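Local coordinates for aspartate aminotransferase (Plasmodium falciparum, PDB 3K7Y), which probably catalyses the pyridoxal-phosphate-dependent transfer of an amino group from L-aspartate to 2-oxoglutarate, giving oxaloacetate and L-glutamate, at residues L317-R320 with I321-R325. Residues are numbered along the deposited sequence; the frame is centred on the assembly and turned at random.
Sequences LSQR and ITNNR
The carbonyl oxygens of Leu317 to Arg320 accept, in turn, the N-H groups of Ile321 to Asn324, the i to i+4 bonding of an alpha-helix, with Ile321 N 3.0 Å from Leu317 O and Asn324 N 2.7 Å from Arg320 O. One turn apart on the buried side, Leu317 and Ile321 meet obliquely through apolar branches, CD1 of Ile321 lying 4.1 Å from CG of Leu317. CG1 of Ile321 stands beside its own backbone N (chi1 -71°), which directs the CD1 arm back along the helix to Leu317. The same CG1 lies over one face of the Arg320 guanidinium, near the rim of the group.

The Arg320 side chain sets out with CG anti to the backbone N, then bends at chi3 (77°) to run alongside Asn324. Its NH1 comes 3.6 Å from ND2 of Asn324, which sits at the guanidinium edge with the amide plane steeply turned; both are donors, and ND2 instead bonds to Ile386 O. On another side of the helix, Ser318 OG is bonded to His221 O, and the Thr322 side chain touches Arg352 in a loop.

These turns belong to the long helix 304-335. Leu317 packs on His47 and Ile321 on Phe219, both in loops; the side chain of Leu317 is about 8 Å from that of Lys249, and that of Ile321 about 8 Å from that of Tyr216, both pyridoxal-phosphate-binding residues. Farther along, Arg325 NH2 bonds to Gly353 O and Phe355 O, tying the helix to strand 355-357 and the residues just before it.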
loop_
_atom_site.group_PDB
_atom_site.type_symbol
_atom_site.label_atom_id
_atom_site.label_comp_id
_atom_site.label_asym_id
_atom_site.label_seq_id
_atom_site.Cartn_x
_atom_site.Cartn_y
_atom_site.Cartn_z
ATOM N N LEU A 317 6.729 27.830 -7.229
ATOM C CA LEU A 317 6.729 27.412 -5.822
ATOM C C LEU A 317 8.113 27.455 -5.155
ATOM O O LEU A 317 8.284 28.142 -4.152
ATOM C CB LEU A 317 6.051 26.048 -5.642
ATOM C CG LEU A 317 5.661 25.657 -4.220
ATOM C CD1 LEU A 317 5.003 26.813 -3.497
ATOM C CD2 LEU A 317 4.730 24.467 -4.249
ATOM N N SER A 318 9.088 26.739 -5.709
ATOM C CA SER A 318 10.442 26.755 -5.156
ATOM C C SER A 318 10.974 28.187 -5.002
ATOM O O SER A 318 11.700 28.485 -4.047
ATOM C CB SER A 318 11.400 25.937 -6.019
ATOM O OG SER A 318 11.684 26.618 -7.230
ATOM N N GLN A 319 10.622 29.067 -5.941
ATOM C CA GLN A 319 10.977 30.479 -5.807
ATOM C C GLN A 319 10.442 30.994 -4.463
ATOM O O GLN A 319 11.223 31.342 -3.581
ATOM C CB GLN A 319 10.470 31.332 -6.991
ATOM C CG GLN A 319 9.142 32.097 -6.728
ATOM C CD GLN A 319 8.713 33.079 -7.832
ATOM O OE1 GLN A 319 9.282 33.108 -8.925
ATOM N NE2 GLN A 319 7.693 33.886 -7.536
ATOM N N ARG A 320 9.118 30.985 -4.287
ATOM C CA ARG A 320 8.496 31.570 -3.099
ATOM C C ARG A 320 9.145 31.031 -1.829
ATOM O O ARG A 320 9.471 31.795 -0.920
ATOM C CB ARG A 320 6.981 31.337 -3.079
ATOM C CG ARG A 320 6.310 31.874 -1.813
ATOM C CD ARG A 320 4.833 31.432 -1.626
ATOM N NE ARG A 320 4.633 30.052 -1.141
ATOM C CZ ARG A 320 4.922 29.584 0.081
ATOM N NH1 ARG A 320 5.481 30.350 1.017
ATOM N NH2 ARG A 320 4.668 28.310 0.361
ATOM N N ILE A 321 9.346 29.717 -1.787
ATOM C CA ILE A 321 9.980 29.069 -0.651
ATOM C C ILE A 321 11.373 29.637 -0.413
ATOM O O ILE A 321 11.595 30.250 0.626
ATOM C CB ILE A 321 9.986 27.536 -0.780
ATOM C CG1 ILE A 321 8.557 27.001 -0.596
ATOM C CG2 ILE A 321 10.901 26.924 0.260
ATOM C CD1 ILE A 321 8.326 25.576 -1.076
ATOM N N THR A 322 12.300 29.488 -1.362
ATOM C CA THR A 322 13.662 29.948 -1.086
ATOM C C THR A 322 13.657 31.439 -0.732
ATOM O O THR A 322 14.512 31.889 0.023
ATOM C CB THR A 322 14.717 29.574 -2.171
ATOM O OG1 THR A 322 14.741 30.561 -3.186
ATOM C CG2 THR A 322 14.452 28.224 -2.791
ATOM N N ASN A 323 12.658 32.176 -1.231
ATOM C CA ASN A 323 12.449 33.599 -0.879
ATOM C C ASN A 323 12.022 33.767 0.581
ATOM O O ASN A 323 12.650 34.502 1.346
ATOM C CB ASN A 323 11.424 34.283 -1.811
ATOM C CG ASN A 323 11.933 34.446 -3.256
ATOM O OD1 ASN A 323 13.061 34.063 -3.583
ATOM N ND2 ASN A 323 11.089 35.012 -4.123
ATOM N N ASN A 324 10.946 33.079 0.951
ATOM C CA ASN A 324 10.498 32.957 2.337
ATOM C C ASN A 324 11.634 32.639 3.351
ATOM O O ASN A 324 11.653 33.181 4.451
ATOM C CB ASN A 324 9.425 31.872 2.404
ATOM C CG ASN A 324 8.260 32.241 3.309
ATOM O OD1 ASN A 324 7.981 33.426 3.533
ATOM N ND2 ASN A 324 7.552 31.221 3.819
ATOM N N ARG A 325 12.564 31.755 2.975
ATOM C CA ARG A 325 13.757 31.431 3.776
ATOM C C ARG A 325 14.720 32.614 3.907
ATOM O O ARG A 325 15.230 32.898 4.999
ATOM C CB ARG A 325 14.499 30.234 3.170
ATOM C CG ARG A 325 15.749 29.794 3.934
ATOM C CD ARG A 325 16.607 28.839 3.120
ATOM N NE ARG A 325 16.052 27.489 3.060
ATOM C CZ ARG A 325 15.209 27.060 2.122
ATOM N NH1 ARG A 325 14.804 27.877 1.153
ATOM N NH2 ARG A 325 14.763 25.807 2.144
#